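Local atomic coordinates of putative exported protein (Burkholderia pseudomallei, PDB entry 4JGB), a protein that is of unproven function but carries an NAD(P)-binding Rossmann-type domain and may act as an NAD(P)-dependent oxidoreductase. Residues S19-E24 with A194-I199; E78-V83 with Y129-L134; K88-G93 with K100-V105; D138-L143 with L149-F154. All blocks are in the same frame, centred on the assembly; numbering follows the deposited sequence.

Interaction 1. Residues S19-E24 with A194-I199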
# COMPACT_ATOMS: atom_id res chain seq x y z
N SER A 19 -1.47 0.56 -10.99
CA SER A 19 -1.27 1.35 -12.22
C SER A 19 -1.45 2.86 -11.98
O SER A 19 -0.76 3.69 -12.58
CB SER A 19 -2.22 0.88 -13.31
OG SER A 19 -3.57 1.16 -12.95
N ARG A 20 -2.36 3.21 -11.07
CA ARG A 20 -2.63 4.62 -10.73
C ARG A 20 -1.54 5.21 -9.85
O ARG A 20 -1.15 6.38 -9.98
CB ARG A 20 -4.01 4.73 -10.09
CG ARG A 20 -5.06 4.75 -11.18
CD ARG A 20 -6.43 4.31 -10.74
NE ARG A 20 -7.36 4.26 -11.88
CZ ARG A 20 -7.61 3.17 -12.62
NH1 ARG A 20 -6.98 2.05 -12.37
NH2 ARG A 20 -8.48 3.23 -13.62
N ILE A 21 -0.98 4.37 -8.99
CA ILE A 21 0.17 4.77 -8.21
C ILE A 21 1.37 5.03 -9.15
O ILE A 21 2.01 6.07 -9.04
CB ILE A 21 0.49 3.73 -7.10
CG1 ILE A 21 -0.64 3.72 -6.06
CG2 ILE A 21 1.87 4.02 -6.48
CD1 ILE A 21 -0.57 2.63 -4.99
N ALA A 22 1.67 4.10 -10.06
CA ALA A 22 2.80 4.27 -10.95
C ALA A 22 2.67 5.53 -11.79
O ALA A 22 3.64 6.24 -11.98
CB ALA A 22 2.99 3.05 -11.87
N ALA A 23 1.48 5.79 -12.31
CA ALA A 23 1.26 6.96 -13.17
C ALA A 23 1.34 8.27 -12.38
O ALA A 23 1.85 9.30 -12.87
CB ALA A 23 -0.11 6.83 -13.85
N GLU A 24 0.81 8.23 -11.15
CA GLU A 24 0.85 9.39 -10.25
C GLU A 24 2.29 9.74 -9.89
O GLU A 24 2.65 10.92 -9.82
CB GLU A 24 0.03 9.15 -8.97
CG GLU A 24 0.01 10.31 -7.96
CD GLU A 24 -0.60 11.61 -8.51
OE1 GLU A 24 -1.56 11.52 -9.28
OE2 GLU A 24 -0.16 12.72 -8.11
N ALA A 194 -2.79 10.42 -2.48
CA ALA A 194 -2.44 10.19 -1.07
C ALA A 194 -1.19 9.33 -0.85
O ALA A 194 -0.33 9.66 -0.00
CB ALA A 194 -3.62 9.61 -0.29
N PHE A 195 -1.09 8.24 -1.62
CA PHE A 195 -0.11 7.20 -1.40
C PHE A 195 1.25 7.79 -1.77
O PHE A 195 2.22 7.72 -0.99
CB PHE A 195 -0.46 5.96 -2.27
CG PHE A 195 0.39 4.74 -2.02
CD1 PHE A 195 1.66 4.60 -2.59
CD2 PHE A 195 -0.13 3.67 -1.28
CE1 PHE A 195 2.40 3.44 -2.41
CE2 PHE A 195 0.63 2.50 -1.10
CZ PHE A 195 1.89 2.39 -1.68
N VAL A 196 1.30 8.42 -2.95
CA VAL A 196 2.54 9.04 -3.42
C VAL A 196 2.90 10.30 -2.58
O VAL A 196 4.09 10.57 -2.36
CB VAL A 196 2.46 9.36 -4.95
CG1 VAL A 196 3.68 10.15 -5.39
CG2 VAL A 196 2.32 8.08 -5.80
N ASP A 197 1.91 11.05 -2.10
CA ASP A 197 2.20 12.20 -1.17
C ASP A 197 2.90 11.63 0.07
O ASP A 197 3.84 12.22 0.61
CB ASP A 197 0.92 12.92 -0.67
CG ASP A 197 0.27 13.84 -1.69
OD1 ASP A 197 0.86 14.21 -2.73
OD2 ASP A 197 -0.88 14.23 -1.42
N GLU A 198 2.46 10.46 0.51
CA GLU A 198 2.98 9.87 1.74
C GLU A 198 4.41 9.38 1.55
O GLU A 198 5.25 9.52 2.44
CB GLU A 198 2.07 8.77 2.31
CG GLU A 198 2.60 8.08 3.59
CD GLU A 198 3.09 9.05 4.68
OE1 GLU A 198 2.64 10.23 4.69
OE2 GLU A 198 3.90 8.63 5.55
N ILE A 199 4.67 8.81 0.37
CA ILE A 199 6.04 8.49 -0.06
C ILE A 199 6.97 9.70 0.05
O ILE A 199 8.09 9.57 0.53
CB ILE A 199 6.08 7.90 -1.49
CG1 ILE A 199 5.41 6.52 -1.52
CG2 ILE A 199 7.52 7.83 -2.01
CD1 ILE A 199 5.41 5.85 -2.88

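Interaction 2. Residues E78-V83 with Y129-L134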
# COMPACT_ATOMS: atom_id res chain seq x y z
N GLU A 78 -4.45 -9.48 -4.60
CA GLU A 78 -4.02 -10.05 -3.33
C GLU A 78 -4.70 -11.39 -3.04
O GLU A 78 -5.82 -11.65 -3.51
CB GLU A 78 -4.36 -9.08 -2.22
CG GLU A 78 -5.86 -8.91 -2.02
CD GLU A 78 -6.19 -7.88 -0.97
OE1 GLU A 78 -5.23 -7.42 -0.30
OE2 GLU A 78 -7.38 -7.53 -0.81
N GLU A 79 -4.02 -12.24 -2.27
CA GLU A 79 -4.64 -13.46 -1.77
C GLU A 79 -4.47 -13.49 -0.26
O GLU A 79 -3.37 -13.20 0.23
CB GLU A 79 -3.99 -14.69 -2.40
CG GLU A 79 -4.21 -14.82 -3.89
CD GLU A 79 -3.52 -16.05 -4.47
OE1 GLU A 79 -3.76 -17.17 -3.98
OE2 GLU A 79 -2.72 -15.88 -5.42
N ALA A 80 -5.54 -13.82 0.47
CA ALA A 80 -5.49 -13.83 1.94
C ALA A 80 -4.26 -14.59 2.45
O ALA A 80 -3.54 -14.09 3.31
CB ALA A 80 -6.77 -14.42 2.54
N SER A 81 -3.99 -15.77 1.88
CA SER A 81 -2.89 -16.60 2.37
C SER A 81 -1.49 -16.08 2.04
O SER A 81 -0.50 -16.65 2.48
CB SER A 81 -3.03 -18.05 1.89
OG SER A 81 -3.09 -18.07 0.48
N LYS A 82 -1.40 -14.99 1.26
CA LYS A 82 -0.11 -14.44 0.87
C LYS A 82 0.21 -13.05 1.44
O LYS A 82 1.36 -12.62 1.41
CB LYS A 82 -0.00 -14.38 -0.66
CG LYS A 82 0.11 -15.76 -1.29
CD LYS A 82 0.29 -15.66 -2.79
CE LYS A 82 0.50 -17.05 -3.35
NZ LYS A 82 -0.60 -17.93 -2.88
N VAL A 83 -0.82 -12.35 1.94
CA VAL A 83 -0.67 -10.96 2.41
C VAL A 83 0.48 -10.79 3.44
O VAL A 83 1.35 -9.92 3.28
CB VAL A 83 -2.03 -10.38 2.84
CG1 VAL A 83 -1.87 -9.17 3.75
CG2 VAL A 83 -2.88 -10.03 1.60
N TYR A 129 -15.31 -10.37 2.70
CA TYR A 129 -14.04 -9.61 2.78
C TYR A 129 -13.33 -9.89 4.08
O TYR A 129 -12.28 -9.31 4.34
CB TYR A 129 -14.24 -8.10 2.69
CG TYR A 129 -15.06 -7.60 1.54
CD1 TYR A 129 -14.95 -8.16 0.27
CD2 TYR A 129 -15.93 -6.52 1.72
CE1 TYR A 129 -15.73 -7.69 -0.78
CE2 TYR A 129 -16.71 -6.05 0.68
CZ TYR A 129 -16.59 -6.64 -0.57
OH TYR A 129 -17.36 -6.13 -1.59
N LYS A 130 -13.90 -10.76 4.89
CA LYS A 130 -13.36 -11.03 6.23
C LYS A 130 -11.96 -11.67 6.22
O LYS A 130 -11.09 -11.25 6.96
CB LYS A 130 -14.35 -11.84 7.09
CG LYS A 130 -15.38 -10.94 7.79
CD LYS A 130 -16.44 -11.73 8.57
CE LYS A 130 -17.51 -10.79 9.11
NZ LYS A 130 -18.72 -11.53 9.58
N ALA A 131 -11.76 -12.66 5.35
CA ALA A 131 -10.51 -13.43 5.32
C ALA A 131 -9.34 -12.51 4.94
O ALA A 131 -8.31 -12.51 5.62
CB ALA A 131 -10.63 -14.59 4.33
N VAL A 132 -9.49 -11.72 3.88
CA VAL A 132 -8.44 -10.74 3.54
C VAL A 132 -8.29 -9.65 4.60
O VAL A 132 -7.18 -9.21 4.84
CB VAL A 132 -8.57 -10.09 2.13
CG1 VAL A 132 -8.67 -11.13 1.03
CG2 VAL A 132 -9.72 -9.08 2.07
N ALA A 133 -9.37 -9.24 5.26
CA ALA A 133 -9.21 -8.20 6.28
C ALA A 133 -8.35 -8.70 7.44
O ALA A 133 -7.51 -7.96 7.95
CB ALA A 133 -10.58 -7.71 6.77
N LEU A 134 -8.59 -9.96 7.84
CA LEU A 134 -7.81 -10.64 8.88
C LEU A 134 -6.34 -10.77 8.48
O LEU A 134 -5.48 -10.56 9.30
CB LEU A 134 -8.36 -12.06 9.18
CG LEU A 134 -9.79 -12.16 9.71
CD1 LEU A 134 -10.23 -13.62 9.93
CD2 LEU A 134 -9.93 -11.34 10.97

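Interaction 3. Residues K88-G93 with K100-V105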
# COMPACT_ATOMS: atom_id res chain seq x y z
N LYS A 88 6.36 -9.54 4.86
CA LYS A 88 7.59 -10.11 5.39
C LYS A 88 8.71 -10.08 4.36
O LYS A 88 9.87 -9.73 4.68
CB LYS A 88 7.37 -11.54 5.88
CG LYS A 88 6.52 -11.64 7.14
CD LYS A 88 6.62 -13.01 7.83
CE LYS A 88 5.77 -12.99 9.10
NZ LYS A 88 5.86 -14.18 10.00
N ALA A 89 8.37 -10.43 3.13
CA ALA A 89 9.38 -10.51 2.06
C ALA A 89 9.85 -9.12 1.68
O ALA A 89 11.03 -8.91 1.39
CB ALA A 89 8.84 -11.26 0.84
N LEU A 90 8.93 -8.16 1.71
CA LEU A 90 9.27 -6.76 1.46
C LEU A 90 10.24 -6.22 2.48
O LEU A 90 11.24 -5.60 2.12
CB LEU A 90 8.02 -5.87 1.46
CG LEU A 90 7.23 -5.70 0.16
CD1 LEU A 90 6.21 -4.61 0.40
CD2 LEU A 90 8.14 -5.33 -1.00
N VAL A 91 9.93 -6.43 3.75
CA VAL A 91 10.76 -5.94 4.86
C VAL A 91 12.14 -6.57 4.77
O VAL A 91 13.15 -5.86 4.93
CB VAL A 91 10.15 -6.28 6.23
CG1 VAL A 91 11.18 -6.07 7.34
CG2 VAL A 91 8.89 -5.46 6.48
N ASP A 92 12.21 -7.88 4.53
CA ASP A 92 13.52 -8.57 4.46
C ASP A 92 14.37 -8.04 3.28
O ASP A 92 15.57 -7.74 3.41
CB ASP A 92 13.32 -10.09 4.38
CG ASP A 92 14.61 -10.84 4.20
OD1 ASP A 92 15.51 -10.68 5.05
OD2 ASP A 92 14.75 -11.59 3.20
N GLY A 93 13.73 -7.91 2.12
CA GLY A 93 14.35 -7.32 0.93
C GLY A 93 14.85 -5.91 1.19
O GLY A 93 15.99 -5.59 0.88
N LYS A 100 15.23 2.16 3.04
CA LYS A 100 14.65 2.51 4.32
C LYS A 100 13.14 2.74 4.21
O LYS A 100 12.38 2.43 5.13
CB LYS A 100 15.36 3.73 4.90
CG LYS A 100 14.96 4.10 6.32
CD LYS A 100 15.93 3.53 7.34
CE LYS A 100 15.57 4.03 8.73
NZ LYS A 100 15.39 5.51 8.75
N ARG A 101 12.70 3.27 3.07
CA ARG A 101 11.30 3.63 2.93
C ARG A 101 10.54 2.52 2.22
O ARG A 101 10.89 2.14 1.10
CB ARG A 101 11.17 4.99 2.20
CG ARG A 101 9.77 5.57 2.20
CD ARG A 101 9.41 6.07 3.58
NE ARG A 101 8.19 6.85 3.59
CZ ARG A 101 7.09 6.49 4.21
NH1 ARG A 101 7.02 5.32 4.85
NH2 ARG A 101 6.04 7.31 4.16
N VAL A 102 9.53 1.99 2.91
CA VAL A 102 8.66 0.89 2.47
C VAL A 102 7.18 1.32 2.61
O VAL A 102 6.74 1.65 3.71
CB VAL A 102 8.86 -0.39 3.34
CG1 VAL A 102 7.91 -1.52 2.94
CG2 VAL A 102 10.31 -0.89 3.29
N VAL A 103 6.41 1.32 1.52
CA VAL A 103 4.99 1.69 1.64
C VAL A 103 4.13 0.58 1.05
O VAL A 103 4.34 0.18 -0.11
CB VAL A 103 4.61 3.07 1.01
CG1 VAL A 103 3.14 3.42 1.28
CG2 VAL A 103 5.49 4.19 1.56
N VAL A 104 3.18 0.07 1.84
CA VAL A 104 2.33 -1.04 1.37
C VAL A 104 0.84 -0.67 1.38
O VAL A 104 0.37 0.07 2.24
CB VAL A 104 2.61 -2.39 2.11
CG1 VAL A 104 4.11 -2.66 2.24
CG2 VAL A 104 2.06 -2.41 3.53
N VAL A 105 0.11 -1.18 0.40
CA VAL A 105 -1.35 -1.08 0.39
C VAL A 105 -1.86 -1.99 1.51
O VAL A 105 -1.55 -3.17 1.56
CB VAL A 105 -1.93 -1.46 -1.01
CG1 VAL A 105 -3.46 -1.66 -0.99
CG2 VAL A 105 -1.56 -0.38 -2.04

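Interaction 4. Residues D138-L143 with L149-F154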
# COMPACT_ATOMS: atom_id res chain seq x y z
N ASP A 138 -2.95 -9.15 10.38
CA ASP A 138 -1.69 -9.83 10.72
C ASP A 138 -0.46 -9.21 10.05
O ASP A 138 0.60 -9.13 10.65
CB ASP A 138 -1.78 -11.30 10.36
CG ASP A 138 -2.84 -12.05 11.17
OD1 ASP A 138 -3.35 -11.50 12.19
OD2 ASP A 138 -3.15 -13.19 10.75
N ALA A 139 -0.59 -8.81 8.78
CA ALA A 139 0.46 -8.06 8.08
C ALA A 139 0.81 -6.80 8.89
O ALA A 139 1.98 -6.56 9.19
CB ALA A 139 0.01 -7.69 6.68
N TYR A 140 -0.20 -6.02 9.26
CA TYR A 140 0.02 -4.85 10.12
C TYR A 140 0.60 -5.25 11.48
O TYR A 140 1.52 -4.61 11.96
CB TYR A 140 -1.27 -4.04 10.30
CG TYR A 140 -1.05 -2.87 11.23
CD1 TYR A 140 -0.38 -1.73 10.79
CD2 TYR A 140 -1.49 -2.91 12.57
CE1 TYR A 140 -0.16 -0.65 11.63
CE2 TYR A 140 -1.26 -1.82 13.42
CZ TYR A 140 -0.60 -0.70 12.94
OH TYR A 140 -0.36 0.40 13.73
N GLY A 141 0.07 -6.30 12.11
CA GLY A 141 0.68 -6.87 13.32
C GLY A 141 2.17 -7.19 13.16
O GLY A 141 2.97 -6.89 14.04
N TYR A 142 2.55 -7.79 12.04
CA TYR A 142 3.96 -8.07 11.82
C TYR A 142 4.82 -6.79 11.69
O TYR A 142 5.86 -6.65 12.34
CB TYR A 142 4.17 -9.00 10.62
CG TYR A 142 5.60 -9.03 10.20
CD1 TYR A 142 6.53 -9.77 10.93
CD2 TYR A 142 6.05 -8.29 9.10
CE1 TYR A 142 7.88 -9.78 10.57
CE2 TYR A 142 7.39 -8.29 8.73
CZ TYR A 142 8.28 -9.04 9.47
OH TYR A 142 9.61 -9.07 9.12
N LEU A 143 4.37 -5.87 10.84
CA LEU A 143 5.04 -4.59 10.64
C LEU A 143 5.22 -3.74 11.92
O LEU A 143 6.18 -2.97 12.02
CB LEU A 143 4.29 -3.78 9.57
CG LEU A 143 4.46 -4.25 8.13
CD1 LEU A 143 3.41 -3.55 7.26
CD2 LEU A 143 5.88 -3.97 7.61
N LEU A 149 12.86 0.15 9.95
CA LEU A 149 12.53 0.67 8.62
C LEU A 149 11.46 1.76 8.75
O LEU A 149 10.67 1.72 9.70
CB LEU A 149 11.97 -0.46 7.73
CG LEU A 149 12.76 -1.72 7.37
CD1 LEU A 149 11.91 -2.63 6.48
CD2 LEU A 149 14.04 -1.35 6.65
N ASP A 150 11.42 2.69 7.78
CA ASP A 150 10.32 3.68 7.65
C ASP A 150 9.17 3.14 6.81
O ASP A 150 9.00 3.47 5.64
CB ASP A 150 10.80 4.99 7.03
CG ASP A 150 11.85 5.67 7.87
OD1 ASP A 150 11.91 5.41 9.10
OD2 ASP A 150 12.63 6.46 7.30
N TRP A 151 8.37 2.28 7.42
CA TRP A 151 7.28 1.67 6.74
C TRP A 151 6.00 2.43 7.00
O TRP A 151 5.88 3.15 8.00
CB TRP A 151 7.19 0.16 7.10
CG TRP A 151 6.94 -0.11 8.57
CD1 TRP A 151 7.88 -0.46 9.53
CD2 TRP A 151 5.68 -0.06 9.25
NE1 TRP A 151 7.27 -0.65 10.74
CE2 TRP A 151 5.92 -0.40 10.61
CE3 TRP A 151 4.37 0.24 8.84
CZ2 TRP A 151 4.89 -0.43 11.57
CZ3 TRP A 151 3.33 0.19 9.81
CH2 TRP A 151 3.61 -0.12 11.16
N THR A 152 5.06 2.28 6.07
CA THR A 152 3.71 2.83 6.19
C THR A 152 2.73 1.79 5.68
O THR A 152 2.92 1.22 4.60
CB THR A 152 3.56 4.14 5.38
OG1 THR A 152 4.26 5.19 6.06
CG2 THR A 152 2.07 4.57 5.28
N PHE A 153 1.68 1.52 6.45
CA PHE A 153 0.70 0.53 6.05
C PHE A 153 -0.51 1.37 5.64
O PHE A 153 -1.22 1.89 6.50
CB PHE A 153 0.42 -0.35 7.25
CG PHE A 153 -0.63 -1.41 7.04
CD1 PHE A 153 -0.32 -2.62 6.42
CD2 PHE A 153 -1.93 -1.22 7.53
CE1 PHE A 153 -1.31 -3.61 6.27
CE2 PHE A 153 -2.91 -2.20 7.37
CZ PHE A 153 -2.60 -3.39 6.74
N PHE A 154 -0.69 1.56 4.34
CA PHE A 154 -1.60 2.57 3.81
C PHE A 154 -2.90 1.94 3.32
O PHE A 154 -2.98 1.57 2.17
CB PHE A 154 -0.95 3.38 2.64
CG PHE A 154 -1.50 4.80 2.50
CD1 PHE A 154 -2.87 5.02 2.30
CD2 PHE A 154 -0.66 5.90 2.60
CE1 PHE A 154 -3.39 6.29 2.23
CE2 PHE A 154 -1.17 7.19 2.50
CZ PHE A 154 -2.53 7.39 2.31

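Interaction 1. Residues S19-E24 with A194-I199
Ile21 reaches across to Phe195 and Val196 with both branches of its side chain. Its CB points at the opposing helix. From there Ile21 CG2 leaves anti to the backbone N and settles 3.9 Å from Phe195 CD1, beside the CG2 methyl of Val196. The other branch takes CG1 anti to the carbonyl carbon (chi1 -67°) and then runs extended, which carries the tip methyl over the aromatic ring. There Ile21 CD1 stands 3.7 Å from the centroid of the Phe195 ring, 8° off the ring normal, a CH-pi contact centred on one face.

The two helices, 16-27 and 188-201, belong to the layer on one side of the Rossmann-type sheet. Their short segments approach to 9.6 Å between axes and cross at -52°. The Phe195 ring also meets Val103 and Val105 of strand 101-105.

One turn after Ile21, Glu24 lays its aliphatic part on Val196, with Glu24 CG 3.9 Å from Val196 CG2. Val196 CG2 also lies 3.8 Å from Ile21 O. The Glu24 chain bends at chi2, and its carboxylate is held by salt bridges from OE2 to Arg28 and from OE1 to Arg165. Arg28 also pairs with Asp197, probably offsetting the two like charges.

Interaction 2. Residues E78-V83 with Y129-L134
Ala80 puts its methyl against the first turn of helix 130-143, near the protein surface, where it overlaps Ala131 and Val132. The backbones come close here, with Ala80 CA only 4.6 Å from Val132 CA, and a side chain of a single carbon fits that spacing. Ala80 CB sits 3.9 Å from Ala131 O and 4.3 Å from Ala131 CB, so it meets the carbonyl and the methyl of the same residue. Ala80 CB also lies 4.1 Å from Val132 CG1. The valine thus turns one of its two methyls toward the alanine.

Its other methyl serves a different partner. Val132 CG2 lies between the backbone N and the carbonyl carbon, and from there it meets Glu78 OE2 at 4.0 Å. The Glu78 chain is extended beyond CG and crosses the valine at about a right angle. This is van der Waals contact between an oxygen and carbons. The other carboxylate oxygen, Glu78 OE1, has a weak hydrogen bond with His136, one turn further along the same helix, so the glutamate touches helix 130-143 at two levels.

On the side of the loop turned from the helix, Lys82 NZ and Glu79 OE1 form a long salt bridge of 3.4 Å, with a weak hydrogen bond. Val83, the first residue of helix 83-97, continues the packing onto Ala135, His136 and Ala139. The contact thus ties helix 130-143 to the loop at the C-terminal end of strand 68-71, a central parallel strand of a Rossmann-type fold; in such folds loops at this end generally border the dinucleotide site, though no cofactor is present here.

Interaction 3. Residues K88-G93 with K100-V105
Helix 83-97 packs over strand 101-105 with its segment 88-93 running roughly opposite in direction to the strand. The two come together through side chains rather than backbone: Leu90 points from the helix toward the strand, while Val102 and Val104, two residues apart, point back from the same face of it. Leu90 makes the direct contacts from the helix side, and its CD1 methyl does the touching. Leu90 CD1 reaches Val104 CG1 at 3.4 Å, tighter than usual for two methyl carbons, and Val102 CG1 at 4.3 Å, so the leucine tip spans the two valines and lies nearer the later one.

Leu90 and Val104 pass each other in opposite directions and meet at these two methyls. The rotation of the valine matters here: its CG1 lies beside the backbone N, anti to the carbonyl carbon (chi1 -45°), and this is the branch that meets the leucine. The intervening residue, Val103, turns to the other face of the sheet, the one covered by helix 188-201, where it packs on Ile199.

The contact lies within the beta-alpha-beta unit of strand 68-71, helix 83-97 and strand 101-105, a building block of the Rossmann fold. Leu90 also rests on Val69 and Ser71 of the first strand, so it bridges both parallel strands, while Val91, its neighbour on the helix, faces Leu143 and Leu149.

All three residues that touch are buried and aliphatic. With no polar group taking part, the helix is held on the strand here by shape fit and the hydrophobic effect, and the hydrogen bonding of the strand is left to its sheet neighbours.

Interaction 4. Residues D138-L143 with L149-F154
Tyr140 and Phe153 both carry CG anti to the backbone N (both chi1 near 180°), which brings the root of the tyrosine side chain over the phenylalanine ring. Tyr140 CB stands 3.8 Å from the centroid of the Phe153 ring, a CH-pi contact over its face. The two rings themselves meet obliquely, their planes at 51°, with Tyr140 CD1 3.6 Å from Phe153 CD2.

Further out, Tyr140 CE1 comes to the edge of the indole, 3.8 Å from Trp151 CH2. Trp151 places CG between its backbone N and carbonyl carbon, and its ring turns a face to Leu143. Leu143 CB covers that face, 3.8 Å from the centroid of the six-membered ring of Trp151 and close to its normal. The leucine then splits its methyls: CD2 stays near Trp151 CG, while Leu143 CD1 crosses to Phe153 CD1 at 3.9 Å. Ala139 CB adds a looser touch on Phe153 CE1. The indole NE1 is satisfied by Val146 O, in the turn that links helix to strand.

The segments run nearly antiparallel, at 161°, with axes 9.7 Å apart, consistent with the short connection between them. Helix 130-143 leads back through it into the parallel strand 150-155, the helix-strand half of a Rossmann-type alpha/beta layer. Around them, Leu143 also touches Val104 of strand 101-105, Phe153 rests on Val104 too, and Tyr140 leans on Ala208 of strand 207-212, beyond strand 150-155 in the sheet.

Interactions 1, 3 and 4 are buried, while interaction 2 lies near the surface. Interactions 3 and 4 set helices 83-97 and 130-143 on one face of the sheet and join through the neighbouring strands 101-105 and 150-155. Interaction 1 pairs two helices on the other face and meets interaction 3 through the salt bridge between Glu198 and Arg101. Interaction 2 shares helix 130-143 with interaction 4, gripping its first turn where interaction 4 uses its last. The chemistry differs accordingly: purely aliphatic in interaction 3, aromatic in interaction 4, methyl-on-ring beside salt-bridged acids in interaction 1, and small residues with a carboxylate in interaction 2.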